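PDB 6C72: particle-associated glycoside hydrolase from Acinetobacter phage Fri1, which acts as the phage tailspike and probably depolymerises the capsular polysaccharide of Acinetobacter baumannii during entry into the host cell. Local coordinates for residues 118-121 / 122-125; 353-356 / 357-361; 363-366 / 367-371; 426-429 / 430-433. All blocks are in the same frame, centred on the assembly; numbering follows the deposited sequence. Where two conformers were deposited one is given.

Contact 1: residues 118-121 / 122-125; sequences DYMA and LIGG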
# COMPACT_ATOMS: atom_id res chain seq x y z
N ASP A 118 13.72 15.59 -31.55
CA ASP A 118 13.82 17.04 -31.42
C ASP A 118 12.63 17.74 -32.06
O ASP A 118 12.13 18.73 -31.51
CB ASP A 118 15.11 17.55 -32.05
CG ASP A 118 16.33 17.22 -31.23
OD1 ASP A 118 16.19 16.58 -30.16
OD2 ASP A 118 17.44 17.66 -31.62
N TYR A 119 12.18 17.28 -33.22
CA TYR A 119 11.09 17.97 -33.90
C TYR A 119 9.76 17.77 -33.17
O TYR A 119 8.97 18.71 -33.06
CB TYR A 119 10.99 17.51 -35.36
CG TYR A 119 9.86 18.18 -36.09
CD1 TYR A 119 9.89 19.54 -36.38
CD2 TYR A 119 8.74 17.46 -36.48
CE1 TYR A 119 8.86 20.16 -37.04
CE2 TYR A 119 7.70 18.07 -37.15
CZ TYR A 119 7.77 19.43 -37.43
OH TYR A 119 6.73 20.04 -38.09
N MET A 120 9.51 16.54 -32.68
CA MET A 120 8.30 16.31 -31.89
C MET A 120 8.32 17.14 -30.61
O MET A 120 7.30 17.73 -30.23
CB MET A 120 8.17 14.83 -31.54
CG MET A 120 7.69 13.96 -32.69
SD MET A 120 6.11 14.46 -33.39
CE MET A 120 4.97 13.98 -32.10
N ALA A 121 9.47 17.23 -29.95
CA ALA A 121 9.59 18.11 -28.79
C ALA A 121 9.38 19.58 -29.16
O ALA A 121 9.03 20.38 -28.28
CB ALA A 121 10.95 17.92 -28.13
N LEU A 122 9.61 19.96 -30.41
CA LEU A 122 9.33 21.33 -30.82
C LEU A 122 7.83 21.58 -30.98
O LEU A 122 7.36 22.67 -30.68
CB LEU A 122 10.07 21.66 -32.12
CG LEU A 122 10.15 23.08 -32.69
CD1 LEU A 122 11.06 23.97 -31.87
CD2 LEU A 122 10.63 23.03 -34.14
N ILE A 123 7.06 20.57 -31.40
CA ILE A 123 5.65 20.80 -31.72
C ILE A 123 4.70 20.22 -30.66
O ILE A 123 3.55 19.88 -30.96
CB ILE A 123 5.30 20.24 -33.11
CG1 ILE A 123 5.44 18.72 -33.16
CG2 ILE A 123 6.15 20.91 -34.18
CD1 ILE A 123 4.94 18.10 -34.46
N GLY A 124 5.15 20.12 -29.42
CA GLY A 124 4.26 19.80 -28.32
C GLY A 124 4.42 18.42 -27.75
O GLY A 124 3.70 18.08 -26.80
N GLY A 125 5.34 17.63 -28.27
CA GLY A 125 5.56 16.29 -27.78
C GLY A 125 4.64 15.28 -28.44
O GLY A 125 3.84 15.58 -29.33
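The Tyr119 ring carries Ile123 on one of its faces: methyl CG2 of Ile123 sits 4.2 Å from the ring centroid, 25° off the normal, a CH-pi contact over the face. The other Ile123 branch reaches the same ring, CD1 lying 3.9 Å from Tyr119 CE2, while Leu122 CD2 approaches Tyr119 CD1 obliquely at 4.2 Å. The ring can stand beside residues that follow it because its CG points opposite the backbone N (chi1 179°), next to the carbonyl carbon. Met120 joins from its own side, its sulfur SD 4.0 Å from Ile123 CD1, and its chain bends twice so that methyl CE reaches Gly125 O at 3.4 Å. Along the backbone, Leu122 N and Ile123 N make weak bonds to the carbonyls of Asp118, Tyr119 and Met120 in the final turn. The stronger bond comes from Gly125 N, which reaches five residues back to Met120 O at 2.8 Å. This resembles the outer bond of a Schellman motif, but the inner one is missing, since Gly124 N stays 4.1 Å from Ala121 O. Asp118, a turn earlier, turns its carboxylate to Lys142 and Gln114. Two glycines with positive phi let the chain leave the helix and lead into strand 126-129. The helix end is thus held mainly by the Gly125 N bond and the apolar packing of Tyr119, Met120, Leu122 and Ile123.

Contact 2: residues 353-356 / 357-361; sequences CRFK and GKATI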
# COMPACT_ATOMS: atom_id res chain seq x y z
N CYS A 353 7.17 -10.54 -4.92
CA CYS A 353 8.29 -10.81 -5.80
C CYS A 353 8.78 -12.24 -5.63
O CYS A 353 8.54 -12.90 -4.62
CB CYS A 353 9.45 -9.84 -5.52
SG CYS A 353 9.11 -8.11 -5.94
N ARG A 354 9.53 -12.70 -6.63
CA ARG A 354 10.09 -14.04 -6.64
C ARG A 354 11.59 -13.95 -6.88
O ARG A 354 12.04 -13.31 -7.84
CB ARG A 354 9.41 -14.91 -7.69
CG ARG A 354 8.03 -15.29 -7.22
CD ARG A 354 7.16 -15.91 -8.27
NE ARG A 354 6.96 -15.08 -9.46
CZ ARG A 354 6.33 -13.92 -9.48
NH1 ARG A 354 5.85 -13.38 -8.35
NH2 ARG A 354 6.17 -13.27 -10.64
N PHE A 355 12.35 -14.53 -5.97
CA PHE A 355 13.80 -14.62 -6.07
C PHE A 355 14.12 -16.05 -6.48
O PHE A 355 13.91 -17.00 -5.71
CB PHE A 355 14.46 -14.23 -4.74
CG PHE A 355 14.24 -12.79 -4.36
CD1 PHE A 355 13.02 -12.36 -3.85
CD2 PHE A 355 15.26 -11.85 -4.48
CE1 PHE A 355 12.83 -11.03 -3.49
CE2 PHE A 355 15.07 -10.53 -4.12
CZ PHE A 355 13.85 -10.12 -3.63
N LYS A 356 14.59 -16.21 -7.71
CA LYS A 356 14.77 -17.52 -8.31
C LYS A 356 16.25 -17.80 -8.53
O LYS A 356 17.07 -16.89 -8.64
CB LYS A 356 14.03 -17.62 -9.64
CG LYS A 356 12.52 -17.54 -9.53
CD LYS A 356 11.88 -17.55 -10.91
CE LYS A 356 10.37 -17.47 -10.81
NZ LYS A 356 9.76 -17.28 -12.14
N GLY A 357 16.58 -19.08 -8.62
CA GLY A 357 17.94 -19.48 -8.85
C GLY A 357 18.85 -19.11 -7.71
O GLY A 357 18.66 -19.59 -6.58
N LYS A 358 19.82 -18.24 -7.96
CA LYS A 358 20.72 -17.81 -6.90
C LYS A 358 20.32 -16.49 -6.26
O LYS A 358 20.96 -16.07 -5.29
CB LYS A 358 22.14 -17.70 -7.44
CG LYS A 358 22.71 -18.96 -8.01
CD LYS A 358 23.05 -19.93 -6.92
CE LYS A 358 23.69 -21.17 -7.50
NZ LYS A 358 24.17 -22.08 -6.42
N ALA A 359 19.26 -15.85 -6.74
CA ALA A 359 18.96 -14.48 -6.31
C ALA A 359 18.66 -14.41 -4.82
O ALA A 359 17.97 -15.27 -4.27
CB ALA A 359 17.79 -13.92 -7.10
N THR A 360 19.16 -13.35 -4.17
CA THR A 360 19.02 -13.14 -2.73
C THR A 360 19.21 -11.65 -2.43
O THR A 360 19.82 -10.92 -3.20
CB THR A 360 20.03 -13.99 -1.95
OG1 THR A 360 19.84 -13.80 -0.54
CG2 THR A 360 21.46 -13.63 -2.33
N ILE A 361 18.65 -11.21 -1.30
CA ILE A 361 18.71 -9.80 -0.92
C ILE A 361 20.00 -9.54 -0.17
O ILE A 361 20.37 -10.32 0.72
CB ILE A 361 17.50 -9.42 -0.06
CG1 ILE A 361 16.21 -9.55 -0.88
CG2 ILE A 361 17.67 -8.03 0.54
CD1 ILE A 361 14.98 -9.40 -0.04
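Phe355 and Ile361 bring their side chains together at a slant: CG1 of Ile361 lies 3.6 Å from Phe355 CE2, and its CD1 is 3.8 Å from Phe355 CZ. Ala359 CB sits at the ring's edge, close to its plane, and 4.1 Å from Phe355 CB. Ile361 brings CG1 to the ring because that branch lies opposite its carbonyl carbon (chi1 -64°), beside the backbone N. What sets these side chains together is a type II' beta turn from Lys356 to Ala359. Its closing bond, Ala359 N to Lys356 O at 3.1 Å, is nearly straight (166°), though the donor comes from above the carbonyl plane. Gly357 takes the positive-phi corner, where a CB would run into Lys356 O, and its N-H is held by the Asp380 carboxylate. Lys356 and Lys358 point away from the apolar side, Lys358 forming a salt bridge with Asp407. Further out, the Phe355 ring stacks with Phe322 and with Phe379, and its backbone pairs with Glu378 and Asp380. Rings piled from one coil to the next, with strand 354-357 parallel to strands 321-324 and 378-379 and a tight turn leading into strand 360-363, are the build of a parallel beta-helix, as known in phage tailspikes.

Contact 3: residues 363-366 / 367-371; sequences NNCA and NGWKD. With ZN (zinc ion), chain N.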
# COMPACT_ATOMS: atom_id res chain seq x y z
N ASN A 363 21.84 -6.65 2.17
CA ASN A 363 21.83 -5.41 2.93
C ASN A 363 23.18 -4.72 2.74
O ASN A 363 24.21 -5.23 3.19
CB ASN A 363 21.53 -5.71 4.39
CG ASN A 363 21.75 -4.50 5.30
OD1 ASN A 363 21.74 -3.35 4.84
ND2 ASN A 363 21.95 -4.76 6.59
N ASN A 364 23.19 -3.58 2.08
CA ASN A 364 24.43 -2.84 1.89
C ASN A 364 24.39 -1.48 2.59
O ASN A 364 25.02 -0.52 2.13
CB ASN A 364 24.74 -2.67 0.41
CG ASN A 364 26.21 -2.50 0.15
OD1 ASN A 364 27.05 -2.95 0.94
ND2 ASN A 364 26.55 -1.84 -0.95
N CYS A 365 23.68 -1.38 3.71
CA CYS A 365 23.50 -0.13 4.44
C CYS A 365 24.56 -0.03 5.54
O CYS A 365 24.50 -0.77 6.52
CB CYS A 365 22.09 -0.06 5.02
SG CYS A 365 20.78 -0.18 3.76
N ALA A 366 25.50 0.90 5.38
CA ALA A 366 26.58 1.05 6.36
C ALA A 366 26.06 1.56 7.70
O ALA A 366 26.62 1.21 8.75
CB ALA A 366 27.66 1.99 5.81
N ASN A 367 25.03 2.39 7.69
CA ASN A 367 24.44 2.92 8.91
C ASN A 367 23.15 2.21 9.28
O ASN A 367 22.30 2.79 9.96
CB ASN A 367 24.22 4.43 8.76
CG ASN A 367 25.53 5.22 8.78
OD1 ASN A 367 26.48 4.86 9.49
ND2 ASN A 367 25.58 6.30 8.00
N GLY A 368 22.98 0.96 8.84
CA GLY A 368 21.80 0.17 9.15
C GLY A 368 20.64 0.37 8.19
O GLY A 368 20.40 1.49 7.73
N TRP A 369 19.88 -0.70 7.92
CA TRP A 369 18.74 -0.66 7.02
C TRP A 369 17.47 -0.49 7.86
O TRP A 369 17.06 -1.42 8.56
CB TRP A 369 18.69 -1.93 6.17
CG TRP A 369 17.60 -1.99 5.10
CD1 TRP A 369 16.56 -1.11 4.92
CD2 TRP A 369 17.46 -2.99 4.08
NE1 TRP A 369 15.79 -1.51 3.85
CE2 TRP A 369 16.32 -2.66 3.32
CE3 TRP A 369 18.19 -4.14 3.74
CZ2 TRP A 369 15.89 -3.43 2.25
CZ3 TRP A 369 17.76 -4.91 2.68
CH2 TRP A 369 16.63 -4.55 1.94
N LYS A 370 16.89 0.71 7.83
CA LYS A 370 15.69 1.02 8.60
C LYS A 370 14.45 0.74 7.76
O LYS A 370 14.39 1.11 6.58
CB LYS A 370 15.72 2.48 9.08
CG LYS A 370 14.46 2.89 9.88
CD LYS A 370 14.57 4.27 10.64
CE LYS A 370 14.67 5.46 9.66
NZ LYS A 370 14.62 6.82 10.31
N ASP A 371 13.47 0.05 8.36
CA ASP A 371 12.18 -0.27 7.76
C ASP A 371 12.32 -1.05 6.45
O ASP A 371 11.76 -0.69 5.41
CB ASP A 371 11.34 1.00 7.54
CG ASP A 371 9.84 0.69 7.44
OD1 ASP A 371 9.40 -0.36 7.98
OD2 ASP A 371 9.12 1.46 6.76
ZN ZN N . 6.77 1.43 7.17
O HOH W 1 6.48 -0.58 7.93
O HOH W 2 7.23 0.76 5.39
O HOH W 3 7.27 2.91 5.85
O HOH W 4 4.74 1.04 7.04
O HOH W 5 5.97 2.18 9.40
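Asn363 and Trp369 meet because each sends CG away from its own backbone N (chi1 169° and -176°), bringing the two side chains past one another in opposite directions. Asn363 CB lies in the plane of the indole at its edge, 3.7 Å from Trp369 CE3, while the amide is turned 51° to the ring and OD1 touches Trp369 CB. That same oxygen is fixed by the backbone: Cys365 N donates to Asn363 OD1 at 3.0 Å, an Asx turn. Cys365 then swings SG to within 3.6 Å of Trp369 CB, and the sulfur sits obliquely near the five-membered ring, a sulfur-aromatic contact 4.5 Å from its centroid. The chain reverses by a type I beta turn, Gly368 N reaching Cys365 O at 3.3 Å from well above the carbonyl plane, within the loop that joins strands 360-363 and 372-375 of the beta-helix. The Trp369 backbone bonds to Val392 and Thr394, while its side chain packs on Val336 of strand 333-336. Farther along, Asp371 OD2 binds a zinc ion at 2.4 Å, with five waters as the other ligands. Water 1 on the zinc also donates to Asp371 OD1 at 2.9 Å.

Contact 4: residues 426-429 / 430-433; sequences NRFQ and DTTF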
# COMPACT_ATOMS: atom_id res chain seq x y z
N ASN A 426 5.44 -16.42 7.78
CA ASN A 426 6.27 -16.99 6.72
C ASN A 426 6.14 -18.51 6.66
O ASN A 426 5.78 -19.16 7.64
CB ASN A 426 7.73 -16.59 6.93
CG ASN A 426 7.93 -15.08 6.91
OD1 ASN A 426 7.97 -14.46 5.84
ND2 ASN A 426 8.00 -14.47 8.08
N ARG A 427 6.44 -19.07 5.49
CA ARG A 427 6.54 -20.51 5.30
C ARG A 427 8.00 -20.88 5.12
O ARG A 427 8.63 -20.51 4.13
CB ARG A 427 5.71 -20.98 4.11
CG ARG A 427 4.25 -20.84 4.34
CD ARG A 427 3.53 -22.01 3.74
NE ARG A 427 3.89 -22.15 2.34
CZ ARG A 427 3.14 -22.80 1.46
NH1 ARG A 427 2.01 -23.37 1.86
NH2 ARG A 427 3.52 -22.88 0.19
N PHE A 428 8.53 -21.64 6.07
CA PHE A 428 9.93 -22.02 6.09
C PHE A 428 10.03 -23.49 5.68
O PHE A 428 9.78 -24.39 6.49
CB PHE A 428 10.54 -21.78 7.47
CG PHE A 428 10.67 -20.31 7.84
CD1 PHE A 428 11.48 -19.46 7.09
CD2 PHE A 428 10.01 -19.80 8.94
CE1 PHE A 428 11.60 -18.12 7.44
CE2 PHE A 428 10.14 -18.46 9.30
CZ PHE A 428 10.93 -17.62 8.55
N GLN A 429 10.38 -23.74 4.42
CA GLN A 429 10.58 -25.10 3.94
C GLN A 429 12.04 -25.46 4.12
O GLN A 429 12.91 -24.93 3.41
CB GLN A 429 10.17 -25.27 2.48
CG GLN A 429 10.24 -26.73 2.05
CD GLN A 429 9.65 -26.99 0.68
OE1 GLN A 429 8.60 -27.62 0.55
NE2 GLN A 429 10.33 -26.50 -0.35
N ASP A 430 12.31 -26.35 5.08
CA ASP A 430 13.64 -26.85 5.43
C ASP A 430 14.57 -25.75 5.92
O ASP A 430 15.78 -25.98 6.03
CB ASP A 430 14.32 -27.58 4.25
CG ASP A 430 13.60 -28.86 3.83
OD1 ASP A 430 13.00 -29.55 4.67
OD2 ASP A 430 13.69 -29.21 2.63
N THR A 431 14.05 -24.56 6.23
CA THR A 431 14.89 -23.45 6.65
C THR A 431 15.55 -23.73 7.98
O THR A 431 14.87 -24.00 8.98
CB THR A 431 14.07 -22.16 6.75
OG1 THR A 431 13.24 -22.03 5.59
CG2 THR A 431 14.99 -20.95 6.87
N THR A 432 16.88 -23.68 8.02
CA THR A 432 17.62 -23.87 9.27
C THR A 432 18.09 -22.53 9.82
O THR A 432 18.63 -21.69 9.08
CB THR A 432 18.81 -24.80 9.08
OG1 THR A 432 19.59 -24.81 10.28
CG2 THR A 432 19.68 -24.34 7.91
N PHE A 433 17.87 -22.32 11.12
CA PHE A 433 18.42 -21.19 11.85
C PHE A 433 19.55 -21.64 12.78
O PHE A 433 19.93 -20.90 13.69
CB PHE A 433 17.33 -20.49 12.66
CG PHE A 433 16.41 -19.60 11.84
CD1 PHE A 433 16.70 -18.25 11.65
CD2 PHE A 433 15.23 -20.12 11.28
CE1 PHE A 433 15.84 -17.43 10.91
CE2 PHE A 433 14.38 -19.31 10.55
CZ PHE A 433 14.69 -17.96 10.35
O HOH W 6 14.76 -22.87 3.48
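Phe433 points the edge of its ring at the face of Phe428 in a T-shaped stack, centroids 5.6 Å apart and planes at 88°. The closest atoms are the two CZ carbons, Phe428 CZ and Phe433 CZ, at 4.2 Å. The opposite face of Phe428 is occupied by Asn426 CB, toward the ring's rim. Between the aromatics along the chain, Thr431 has OG1 opposite its carbonyl carbon (chi1 -47°), which turns the hydroxyl back to the edge of the Phe428 ring, 3.3 Å from Phe428 CB and 3.5 Å from CD1 of the same residue. This close oxygen finds a polar partner in water 6, which lies 2.7 Å from Thr431 OG1 and donates to Gln429 O at 2.8 Å. Asp430 takes a left-handed backbone conformation at the corner, with its carboxylate on Lys409 and on Thr452 N. Gln429 extends its chain, CG opposite the backbone N (chi1 -174°), and gives NE2 to Trp404 O. Around this corner, Leu403 of strand 402-403 packs on Phe428 and Thr431, Phe449 of strand 448-450 meets the Phe428 ring, and Phe411 stacks on Phe433 in the loop that follows strand 422-429, before helix 438-441.

In the fold
Contacts 2, 3 and 4 all belong to the parallel beta-helix, whereas contact 1 ends a helix between the first parallel strands, 89-91 and 126-129; contacts 1 and 4 lie on opposite sides of the chain's centre, about 56 Å apart between centres. Contacts 2 and 3 touch, Ile361 CG2 meeting Trp369 CZ3 at 3.8 Å. Contact 4 is the most buried; like contact 2 it is built round phenylalanine, but its own pair is T-shaped, whereas Phe355 stacks with rings of neighbouring strands. Contacts 1 and 3 mix buried and exposed residues and reach the second subunit. Contact 1 combines helix-end backbone bonds with a CH-pi contact; contact 3 combines two turns with packing on Trp369 and runs on to a zinc ligand.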